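Local coordinates for protein trimethylamine-N-oxide reductase (Haemophilus influenzae, PDB 7L5I) that probably reduces trimethylamine N-oxide with a molybdenum centre held by two pterin guanine dinucleotide cofactors, at residues Y612-F615 with L621-L624; L293-S298 with E617-N622. All blocks are in the same frame, centred on the assembly; numbering follows the deposited sequence.

Overall arrangement
Contacts 1 and 2 lie side by side at the periphery of the single chain, with centres about 7 Å apart. Contact 1 is local: it folds the loop after helix 613-617 back onto the start of that helix. Contact 2 is long-range in sequence and sets the same loop against the end of helix 290-296. They share Leu621 and Asn622. The two also touch directly, since Phe615 O lies 3.4 Å from Tyr296 CE1, and the rings of Phe615 and Tyr296 meet edge-to-face. Their centres are about 30 and 33 Å from the centre of the chain. Neither contains a residue of the oxygen-ligand pocket, formed by Tyr142, Trp144 and Ser175.

Contact 1: Y612-F615 with L621-L624; sequences YGEF and LNPL
Leu624 lays its CD2 methyl over one face of the Phe615 ring. The methyl is 3.8 Å from the ring centroid and 17° off the ring normal, a CH-pi contact. Leu624 CG lies 3.7 Å from Phe615 CE1. The same CD2 also reaches Tyr612, 3.8 Å from its CE1, so one methyl touches two aromatic rings. The side chains of Tyr612 and Phe615 each cross that of Leu624 at about a right angle. At the edge of the Phe615 ring, in its plane, Asn622 O comes to 3.4 Å from CD1. Phe615 CG is anti to the backbone N (chi1 177°), and this rotation leaves the CD1 edge beside Asn622 O and one face under Leu624.

The outer side of the contact is polar. Asn622 ND2 is 3.2 Å from Glu614 O and is hydrogen-bonded to Asp618 O. A water donates to Glu614 OE2 at 2.7 Å and to Asn622 OD1 at 3.2 Å, joining the two side chains.

Further partners position the apolar group. Ile631 of strand 631-632 touches both Phe615 and Leu624. Tyr612 OH is hydrogen-bonded to Glu191 OE1, which ties the far end of that ring to another part of the chain. Tyr612 holds the N-cap position of helix 613-617. The whole is a short surface helix whose following loop doubles back to pack on its first turn.

Contact 2: L293-S298 with E617-N622; sequences LKKYTS and EDPLLN
Pro619 packs against Tyr296 where a helix end meets the turn that follows another helix. Tyr296 closes helix 290-296, and the chain then enters strand 297-298. This short strand pairs in parallel with strand 631-632. Asp618 starts the opposing turn with an Asx motif: its OD1 accepts from Leu621 N at 3.3 Å, met from above the carboxylate plane.

The tight part is apolar. Pro619 CG lies 3.5 Å from Tyr296 CE1, and the proline crosses the tyrosine side chain at about a right angle. Pro619 CB and CD also reach this side of the ring. Phe292 stacks with the Tyr296 ring. Tyr296 OH is hydrogen-bonded to Arg616 O, so the ring is held at its polar end as well.

The looser, exposed side belongs to Lys295. With CG anti to the backbone N (chi1 -176°) and the chain extended beyond it, the lysine runs over the Tyr296 ring. Lys295 CG stands 3.7 Å above the ring plane, offset toward the rim. Farther out, Lys295 CE is 3.9 Å from Pro619 CD. The ammonium group makes a weak bond to Tyr296 OH. At the end of the lysine, a water bridges the two segments: it accepts from Lys295 NZ at 2.9 Å and donates to Glu617 O at 3.2 Å.

Contact 1: Y612-F615 with L621-L624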
ATOM      1  N   TYR A 612     -13.060  19.689   7.348  1.00 14.25           N
ATOM      2  CA  TYR A 612     -12.938  21.074   6.881  1.00 15.84           C
ATOM      3  C   TYR A 612     -14.176  21.900   7.215  1.00 16.06           C
ATOM      4  O   TYR A 612     -14.333  23.011   6.713  1.00 14.63           O
ATOM      5  CB  TYR A 612     -12.591  21.159   5.384  1.00 15.94           C
ATOM      6  CG  TYR A 612     -11.166  20.690   5.142  1.00 16.64           C
ATOM      7  CD1 TYR A 612     -10.101  21.376   5.708  1.00 19.75           C
ATOM      8  CD2 TYR A 612     -10.886  19.525   4.449  1.00 15.52           C
ATOM      9  CE1 TYR A 612      -8.815  20.944   5.583  1.00 24.76           C
ATOM     10  CE2 TYR A 612      -9.566  19.079   4.325  1.00 15.24           C
ATOM     11  CZ  TYR A 612      -8.540  19.805   4.894  1.00 19.07           C
ATOM     12  OH  TYR A 612      -7.214  19.430   4.812  1.00 22.00           O
ATOM     13  N   GLY A 613     -15.037  21.397   8.097  1.00 16.34           N
ATOM     14  CA  GLY A 613     -16.194  22.170   8.508  1.00 18.22           C
ATOM     15  C   GLY A 613     -15.815  23.438   9.250  1.00 16.50           C
ATOM     16  O   GLY A 613     -16.441  24.487   9.066  1.00 17.55           O
ATOM     17  N   GLU A 614     -14.785  23.364  10.093  1.00 17.82           N
ATOM     18  CA  GLU A 614     -14.384  24.563  10.829  1.00 18.50           C
ATOM     19  C   GLU A 614     -13.702  25.570   9.913  1.00 16.07           C
ATOM     20  O   GLU A 614     -13.929  26.781  10.031  1.00 15.95           O
ATOM     21  CB  GLU A 614     -13.477  24.185  11.981  1.00 24.90           C
ATOM     22  CG  GLU A 614     -14.218  23.400  13.073  1.00 34.47           C
ATOM     23  CD  GLU A 614     -15.599  23.984  13.417  1.00 62.35           C
ATOM     24  OE1 GLU A 614     -16.604  23.245  13.281  1.00 53.59           O
ATOM     25  OE2 GLU A 614     -15.685  25.178  13.802  1.00 55.40           O
ATOM     26  N   PHE A 615     -12.843  25.097   9.012  1.00 14.94           N
ATOM     27  CA  PHE A 615     -12.294  25.962   7.972  1.00 12.81           C
ATOM     28  C   PHE A 615     -13.394  26.635   7.180  1.00 13.27           C
ATOM     29  O   PHE A 615     -13.352  27.846   6.934  1.00 15.08           O
ATOM     30  CB  PHE A 615     -11.401  25.110   7.053  1.00 14.13           C
ATOM     31  CG  PHE A 615     -10.823  25.849   5.880  1.00 13.57           C
ATOM     32  CD1 PHE A 615      -9.982  26.926   6.090  1.00 15.12           C
ATOM     33  CD2 PHE A 615     -11.047  25.414   4.572  1.00 16.18           C
ATOM     34  CE1 PHE A 615      -9.402  27.606   5.009  1.00 14.89           C
ATOM     35  CE2 PHE A 615     -10.466  26.096   3.500  1.00 16.52           C
ATOM     36  CZ  PHE A 615      -9.620  27.185   3.736  1.00 15.58           C
ATOM     37  N   LEU A 621     -10.184  32.458  11.280  1.00 19.49           N
ATOM     38  CA  LEU A 621      -9.848  31.980  12.622  1.00 15.94           C
ATOM     39  C   LEU A 621      -9.516  30.498  12.669  1.00 18.89           C
ATOM     40  O   LEU A 621      -8.909  30.053  13.650  1.00 19.17           O
ATOM     41  CB  LEU A 621     -11.007  32.250  13.578  1.00 18.95           C
ATOM     42  CG  LEU A 621     -11.329  33.734  13.773  1.00 23.39           C
ATOM     43  CD1 LEU A 621     -12.510  33.893  14.703  1.00 25.01           C
ATOM     44  CD2 LEU A 621     -10.110  34.505  14.292  1.00 25.95           C
ATOM     45  N   ASN A 622      -9.910  29.730  11.648  1.00 16.85           N
ATOM     46  CA  ASN A 622      -9.515  28.329  11.501  1.00 18.03           C
ATOM     47  C   ASN A 622      -8.746  28.129  10.194  1.00 17.20           C
ATOM     48  O   ASN A 622      -9.107  27.272   9.369  1.00 14.42           O
ATOM     49  CB  ASN A 622     -10.737  27.409  11.537  1.00 15.44           C
ATOM     50  CG  ASN A 622     -11.583  27.599  12.760  1.00 24.20           C
ATOM     51  OD1 ASN A 622     -11.246  27.111  13.830  1.00 24.13           O
ATOM     52  ND2 ASN A 622     -12.709  28.298  12.607  1.00 23.74           N
ATOM     53  N   PRO A 623      -7.663  28.880   9.977  1.00 14.87           N
ATOM     54  CA  PRO A 623      -6.905  28.740   8.723  1.00 14.93           C
ATOM     55  C   PRO A 623      -6.183  27.403   8.605  1.00 16.70           C
ATOM     56  O   PRO A 623      -5.939  26.692   9.587  1.00 17.18           O
ATOM     57  CB  PRO A 623      -5.908  29.903   8.798  1.00 16.03           C
ATOM     58  CG  PRO A 623      -5.684  30.075  10.268  1.00 17.13           C
ATOM     59  CD  PRO A 623      -7.024  29.857  10.884  1.00 17.40           C
ATOM     60  N   LEU A 624      -5.859  27.049   7.365  1.00 14.56           N
ATOM     61  CA  LEU A 624      -5.001  25.908   7.114  1.00 13.89           C
ATOM     62  C   LEU A 624      -3.537  26.239   7.389  1.00 17.62           C
ATOM     63  O   LEU A 624      -3.105  27.397   7.359  1.00 16.86           O
ATOM     64  CB  LEU A 624      -5.126  25.440   5.659  1.00 16.04           C
ATOM     65  CG  LEU A 624      -6.547  25.239   5.161  1.00 14.44           C
ATOM     66  CD1 LEU A 624      -6.521  24.619   3.761  1.00 17.43           C
ATOM     67  CD2 LEU A 624      -7.356  24.385   6.129  1.00 16.75           C
TER
HETATM   68  O   HOH W   1     -13.868  26.262  15.550  1.00 40.88           O

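Contact 2: L293-S298 with E617-N622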
ATOM      1  N   LEU A 293     -13.878  30.204  -4.166  1.00 14.06           N
ATOM      2  CA  LEU A 293     -12.493  30.240  -4.606  1.00 14.71           C
ATOM      3  C   LEU A 293     -11.770  31.460  -4.044  1.00 18.87           C
ATOM      4  O   LEU A 293     -10.620  31.366  -3.609  1.00 16.83           O
ATOM      5  CB  LEU A 293     -12.433  30.218  -6.125  1.00 14.94           C
ATOM      6  CG  LEU A 293     -12.836  28.873  -6.735  1.00 15.77           C
ATOM      7  CD1 LEU A 293     -13.207  29.019  -8.184  1.00 15.88           C
ATOM      8  CD2 LEU A 293     -11.695  27.872  -6.606  1.00 16.60           C
ATOM      9  N   LYS A 294     -12.445  32.607  -4.004  1.00 18.58           N
ATOM     10  CA  LYS A 294     -11.806  33.807  -3.490  1.00 19.14           C
ATOM     11  C   LYS A 294     -11.530  33.703  -1.993  1.00 19.30           C
ATOM     12  O   LYS A 294     -10.485  34.141  -1.519  1.00 20.10           O
ATOM     13  CB  LYS A 294     -12.684  35.026  -3.761  1.00 21.74           C
ATOM     14  CG  LYS A 294     -12.096  36.298  -3.188  1.00 29.61           C
ATOM     15  CD  LYS A 294     -12.831  37.541  -3.655  1.00 44.53           C
ATOM     16  CE  LYS A 294     -11.987  38.790  -3.392  1.00 56.09           C
ATOM     17  NZ  LYS A 294     -12.790  40.046  -3.456  1.00 68.49           N
ATOM     18  N   LYS A 295     -12.466  33.124  -1.245  1.00 15.97           N
ATOM     19  CA  LYS A 295     -12.416  33.146   0.206  1.00 16.83           C
ATOM     20  C   LYS A 295     -11.536  32.037   0.770  1.00 19.16           C
ATOM     21  O   LYS A 295     -10.915  32.228   1.817  1.00 15.75           O
ATOM     22  CB  LYS A 295     -13.833  33.014   0.746  1.00 15.80           C
ATOM     23  CG  LYS A 295     -13.971  33.108   2.255  1.00 21.33           C
ATOM     24  CD  LYS A 295     -15.449  33.147   2.662  1.00 26.77           C
ATOM     25  CE  LYS A 295     -15.584  33.240   4.178  1.00 32.94           C
ATOM     26  NZ  LYS A 295     -16.949  32.922   4.674  1.00 32.96           N
ATOM     27  N   TYR A 296     -11.451  30.889   0.096  1.00 13.64           N
ATOM     28  CA  TYR A 296     -10.847  29.696   0.689  1.00 11.53           C
ATOM     29  C   TYR A 296      -9.642  29.157  -0.069  1.00 14.90           C
ATOM     30  O   TYR A 296      -9.034  28.168   0.384  1.00 13.51           O
ATOM     31  CB  TYR A 296     -11.909  28.591   0.800  1.00 14.00           C
ATOM     32  CG  TYR A 296     -13.092  28.921   1.679  1.00 13.92           C
ATOM     33  CD1 TYR A 296     -13.030  28.792   3.067  1.00 13.13           C
ATOM     34  CD2 TYR A 296     -14.284  29.369   1.120  1.00 17.57           C
ATOM     35  CE1 TYR A 296     -14.125  29.086   3.853  1.00 14.73           C
ATOM     36  CE2 TYR A 296     -15.377  29.651   1.889  1.00 18.83           C
ATOM     37  CZ  TYR A 296     -15.295  29.525   3.261  1.00 16.59           C
ATOM     38  OH  TYR A 296     -16.411  29.816   4.017  1.00 18.05           O
ATOM     39  N   THR A 297      -9.266  29.767  -1.194  1.00 14.51           N
ATOM     40  CA  THR A 297      -8.125  29.292  -1.954  1.00 14.48           C
ATOM     41  C   THR A 297      -7.165  30.433  -2.249  1.00 15.95           C
ATOM     42  O   THR A 297      -7.506  31.618  -2.142  1.00 16.79           O
ATOM     43  CB  THR A 297      -8.529  28.617  -3.278  1.00 14.49           C
ATOM     44  OG1 THR A 297      -8.851  29.621  -4.267  1.00 18.18           O
ATOM     45  CG2 THR A 297      -9.711  27.692  -3.077  1.00 17.29           C
ATOM     46  N   SER A 298      -5.948  30.050  -2.592  1.00 14.72           N
ATOM     47  CA  SER A 298      -4.895  30.967  -3.010  1.00 16.91           C
ATOM     48  C   SER A 298      -4.438  30.552  -4.398  1.00 17.87           C
ATOM     49  O   SER A 298      -4.134  29.379  -4.631  1.00 16.43           O
ATOM     50  CB  SER A 298      -3.724  30.954  -2.029  1.00 19.55           C
ATOM     51  OG  SER A 298      -2.729  31.886  -2.419  1.00 28.50           O
ATOM     52  N   GLU A 617     -16.503  27.236   8.090  1.00 17.36           N
ATOM     53  CA  GLU A 617     -17.258  28.155   8.929  1.00 18.46           C
ATOM     54  C   GLU A 617     -16.556  29.500   9.059  1.00 20.43           C
ATOM     55  O   GLU A 617     -17.186  30.553   8.904  1.00 20.55           O
ATOM     56  CB  GLU A 617     -17.486  27.544  10.303  1.00 19.78           C
ATOM     57  CG  GLU A 617     -18.160  28.528  11.281  1.00 24.94           C
ATOM     58  CD  GLU A 617     -19.516  29.040  10.773  1.00 39.57           C
ATOM     59  OE1 GLU A 617     -20.329  28.212  10.316  1.00 31.99           O
ATOM     60  OE2 GLU A 617     -19.774  30.272  10.831  1.00 31.05           O
ATOM     61  N   ASP A 618     -15.254  29.492   9.338  1.00 16.83           N
ATOM     62  CA  ASP A 618     -14.499  30.735   9.496  1.00 18.99           C
ATOM     63  C   ASP A 618     -13.039  30.513   9.156  1.00 14.22           C
ATOM     64  O   ASP A 618     -12.239  30.103  10.007  1.00 17.21           O
ATOM     65  CB  ASP A 618     -14.636  31.288  10.916  1.00 24.53           C
ATOM     66  CG  ASP A 618     -14.014  32.679  11.060  1.00 32.21           C
ATOM     67  OD1 ASP A 618     -13.211  33.041  10.180  1.00 24.81           O
ATOM     68  OD2 ASP A 618     -14.329  33.402  12.036  1.00 28.96           O
ATOM     69  N   PRO A 619     -12.643  30.768   7.902  1.00 13.27           N
ATOM     70  CA  PRO A 619     -11.253  30.474   7.512  1.00 16.01           C
ATOM     71  C   PRO A 619     -10.243  31.472   8.075  1.00 14.33           C
ATOM     72  O   PRO A 619      -9.039  31.160   8.086  1.00 17.98           O
ATOM     73  CB  PRO A 619     -11.313  30.507   5.976  1.00 15.59           C
ATOM     74  CG  PRO A 619     -12.393  31.490   5.695  1.00 17.96           C
ATOM     75  CD  PRO A 619     -13.433  31.280   6.762  1.00 17.32           C
ATOM     76  N   LEU A 620     -10.687  32.627   8.578  1.00 18.29           N
ATOM     77  CA  LEU A 620      -9.771  33.598   9.163  1.00 16.88           C
ATOM     78  C   LEU A 620      -9.332  33.185  10.561  1.00 21.88           C
ATOM     79  O   LEU A 620      -8.219  33.524  10.987  1.00 18.68           O
ATOM     80  CB  LEU A 620     -10.415  34.982   9.208  1.00 18.64           C
ATOM     81  CG  LEU A 620     -10.932  35.513   7.878  1.00 22.41           C
ATOM     82  CD1 LEU A 620     -11.452  36.932   8.045  1.00 31.93           C
ATOM     83  CD2 LEU A 620      -9.840  35.455   6.812  1.00 27.18           C
ATOM     84  N   LEU A 621     -10.184  32.458  11.280  1.00 19.49           N
ATOM     85  CA  LEU A 621      -9.848  31.980  12.622  1.00 15.94           C
ATOM     86  C   LEU A 621      -9.516  30.498  12.669  1.00 18.89           C
ATOM     87  O   LEU A 621      -8.909  30.053  13.650  1.00 19.17           O
ATOM     88  CB  LEU A 621     -11.007  32.250  13.578  1.00 18.95           C
ATOM     89  CG  LEU A 621     -11.329  33.734  13.773  1.00 23.39           C
ATOM     90  CD1 LEU A 621     -12.510  33.893  14.703  1.00 25.01           C
ATOM     91  CD2 LEU A 621     -10.110  34.505  14.292  1.00 25.95           C
ATOM     92  N   ASN A 622      -9.910  29.730  11.648  1.00 16.85           N
ATOM     93  CA  ASN A 622      -9.515  28.329  11.501  1.00 18.03           C
ATOM     94  C   ASN A 622      -8.746  28.129  10.194  1.00 17.20           C
ATOM     95  O   ASN A 622      -9.107  27.272   9.369  1.00 14.42           O
ATOM     96  CB  ASN A 622     -10.737  27.409  11.537  1.00 15.44           C
ATOM     97  CG  ASN A 622     -11.583  27.599  12.760  1.00 24.20           C
ATOM     98  OD1 ASN A 622     -11.246  27.111  13.830  1.00 24.13           O
ATOM     99  ND2 ASN A 622     -12.709  28.298  12.607  1.00 23.74           N
TER
HETATM  100  O   HOH W   2     -16.701  33.427   7.517  1.00 37.53           O